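Local coordinates for T9SS C-terminal target domain-containing protein (PDB 5JVK), which is a family 39 glycoside hydrolase of a gut symbiont and probably hydrolyses O-glycosidic bonds within carbohydrate chains, at residues Pro186-Pro189 and Phe190-Glu194. Sequence-based numbering, arbitrary orientation.
Sequences PTIP and FPTTE. With SO4 (sulfate ion), chain E.
A single water bridges the two limbs of the tight bend of one continuous loop, Pro186-Pro189 running into Phe190-Glu194, accepting from Ile188 N (3.0 Å) and donating to Phe190 O, while Thr192 OG1 hydrogen-bonds to it at 2.6 Å. The chain reverses through an inverse gamma turn centred on Pro189, closed by a weak, bent bond from Phe190 N to Ile188 O (2.8 Å, 136°). This surface loop leads from strand 168-174 of the (β/α)8 barrel to helix 194-211. On one flank, where it touches Asp232 of helix 229-247, Ile188 lies alongside Phe190, its CD1 3.8 Å from Phe190 CB, and crosses Thr192 at about a right angle, CD1 meeting CG2. Cut back to an alanine, Ile188 would probably leave Phe190 CB and Thr192 CG2 without their shared apolar partner and open a gap there. A chi1 of -172°, setting CG opposite the backbone N, sends the Phe190 ring toward Trp221, met edge-to-face; Pro191 CD lies over one face, displaced toward the rim. Pro186 and Thr192 pass in opposing directions, Pro186 CD 3.5 Å from Thr192 OG1. Thr193, the helix N-cap, hydrogen-bonds Ser196 through OG1; beside it, Glu194 N donates to O4 of a sulfate ion, probably from the crystallisation liquor, at 3.0 Å.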
ATOM      1  N   PRO A 186      12.081 -31.114  10.896  1.00 52.39           N
ATOM      2  CA  PRO A 186      11.391 -32.372  11.223  1.00 52.46           C
ATOM      3  C   PRO A 186       9.875 -32.250  11.440  1.00 52.38           C
ATOM      4  O   PRO A 186       9.117 -33.038  10.869  1.00 52.50           O
ATOM      5  CB  PRO A 186      12.084 -32.835  12.516  1.00 52.41           C
ATOM      6  CG  PRO A 186      12.672 -31.606  13.111  1.00 52.39           C
ATOM      7  CD  PRO A 186      13.023 -30.713  11.960  1.00 52.55           C
ATOM      8  N   THR A 187       9.452 -31.279  12.250  1.00 51.99           N
ATOM      9  CA  THR A 187       8.042 -31.120  12.639  1.00 51.54           C
ATOM     10  C   THR A 187       7.253 -30.192  11.704  1.00 50.12           C
ATOM     11  O   THR A 187       6.112 -30.497  11.360  1.00 50.12           O
ATOM     12  CB  THR A 187       7.913 -30.594  14.088  1.00 51.73           C
ATOM     13  OG1 THR A 187       8.789 -29.477  14.282  1.00 52.58           O
ATOM     14  CG2 THR A 187       8.267 -31.680  15.093  1.00 51.44           C
ATOM     15  N   ILE A 188       7.863 -29.076  11.301  1.00 49.13           N
ATOM     16  CA  ILE A 188       7.174 -28.001  10.562  1.00 48.24           C
ATOM     17  C   ILE A 188       8.090 -27.379   9.500  1.00 47.82           C
ATOM     18  O   ILE A 188       9.308 -27.530   9.589  1.00 48.42           O
ATOM     19  CB  ILE A 188       6.677 -26.895  11.531  1.00 47.53           C
ATOM     20  CG1 ILE A 188       7.807 -26.423  12.464  1.00 46.90           C
ATOM     21  CG2 ILE A 188       5.497 -27.401  12.354  1.00 47.47           C
ATOM     22  CD1 ILE A 188       7.425 -25.263  13.360  1.00 46.34           C
ATOM     23  N   PRO A 189       7.519 -26.664   8.501  1.00 47.65           N
ATOM     24  CA  PRO A 189       8.364 -25.967   7.515  1.00 47.32           C
ATOM     25  C   PRO A 189       8.941 -24.657   8.089  1.00 47.12           C
ATOM     26  O   PRO A 189       8.596 -23.557   7.650  1.00 48.01           O
ATOM     27  CB  PRO A 189       7.407 -25.736   6.338  1.00 46.89           C
ATOM     28  CG  PRO A 189       6.065 -25.623   6.972  1.00 47.11           C
ATOM     29  CD  PRO A 189       6.082 -26.517   8.184  1.00 47.34           C
ATOM     30  N   PHE A 190       9.836 -24.812   9.063  1.00 46.47           N
ATOM     31  CA  PHE A 190      10.378 -23.712   9.861  1.00 45.78           C
ATOM     32  C   PHE A 190      11.528 -24.291  10.697  1.00 46.59           C
ATOM     33  O   PHE A 190      11.354 -25.347  11.312  1.00 46.86           O
ATOM     34  CB  PHE A 190       9.286 -23.138  10.775  1.00 44.67           C
ATOM     35  CG  PHE A 190       9.683 -21.879  11.498  1.00 43.66           C
ATOM     36  CD1 PHE A 190       9.469 -20.632  10.918  1.00 43.02           C
ATOM     37  CD2 PHE A 190      10.251 -21.936  12.770  1.00 43.02           C
ATOM     38  CE1 PHE A 190       9.824 -19.468  11.585  1.00 42.62           C
ATOM     39  CE2 PHE A 190      10.608 -20.774  13.442  1.00 42.68           C
ATOM     40  CZ  PHE A 190      10.394 -19.539  12.848  1.00 42.70           C
ATOM     41  N   PRO A 191      12.704 -23.628  10.715  1.00 47.37           N
ATOM     42  CA  PRO A 191      13.883 -24.245  11.340  1.00 47.66           C
ATOM     43  C   PRO A 191      13.757 -24.432  12.855  1.00 48.07           C
ATOM     44  O   PRO A 191      13.678 -23.445  13.593  1.00 47.62           O
ATOM     45  CB  PRO A 191      15.013 -23.262  11.007  1.00 47.87           C
ATOM     46  CG  PRO A 191      14.330 -21.952  10.834  1.00 47.78           C
ATOM     47  CD  PRO A 191      13.011 -22.280  10.197  1.00 47.67           C
ATOM     48  N   THR A 192      13.725 -25.694  13.294  1.00 49.00           N
ATOM     49  CA  THR A 192      13.657 -26.051  14.719  1.00 49.72           C
ATOM     50  C   THR A 192      14.907 -26.766  15.272  1.00 50.71           C
ATOM     51  O   THR A 192      14.966 -27.032  16.475  1.00 51.22           O
ATOM     52  CB  THR A 192      12.405 -26.908  15.019  1.00 49.08           C
ATOM     53  OG1 THR A 192      12.370 -28.044  14.147  1.00 48.22           O
ATOM     54  CG2 THR A 192      11.137 -26.085  14.833  1.00 48.78           C
ATOM     55  N   THR A 193      15.897 -27.073  14.423  1.00 51.29           N
ATOM     56  CA  THR A 193      17.163 -27.669  14.889  1.00 52.49           C
ATOM     57  C   THR A 193      18.195 -26.582  15.171  1.00 52.95           C
ATOM     58  O   THR A 193      18.133 -25.496  14.593  1.00 53.77           O
ATOM     59  CB  THR A 193      17.764 -28.673  13.874  1.00 52.74           C
ATOM     60  OG1 THR A 193      18.323 -27.978  12.752  1.00 52.83           O
ATOM     61  CG2 THR A 193      16.711 -29.668  13.394  1.00 53.02           C
ATOM     62  N   GLU A 194      19.150 -26.890  16.048  1.00 53.56           N
ATOM     63  CA  GLU A 194      20.244 -25.966  16.377  1.00 54.41           C
ATOM     64  C   GLU A 194      21.064 -25.604  15.132  1.00 52.88           C
ATOM     65  O   GLU A 194      21.484 -24.457  14.982  1.00 52.55           O
ATOM     66  CB  GLU A 194      21.164 -26.564  17.453  1.00 56.17           C
ATOM     67  CG  GLU A 194      22.086 -25.552  18.131  1.00 58.12           C
ATOM     68  CD  GLU A 194      23.247 -26.195  18.877  1.00 59.52           C
ATOM     69  OE1 GLU A 194      23.108 -27.343  19.354  1.00 60.58           O
ATOM     70  OE2 GLU A 194      24.307 -25.544  18.990  1.00 60.06           O
TER
HETATM   71  S   SO4 E 652      18.956 -30.315  17.606  1.00 90.87           S
HETATM   72  O1  SO4 E 652      18.559 -29.290  18.599  1.00 90.34           O
HETATM   73  O2  SO4 E 652      19.593 -31.451  18.308  1.00 91.69           O
HETATM   74  O3  SO4 E 652      17.758 -30.795  16.881  1.00 90.29           O
HETATM   75  O4  SO4 E 652      19.915 -29.736  16.637  1.00 90.86           O
HETATM   76  O   HOH W   1      10.679 -28.274  12.126  1.00 47.46           O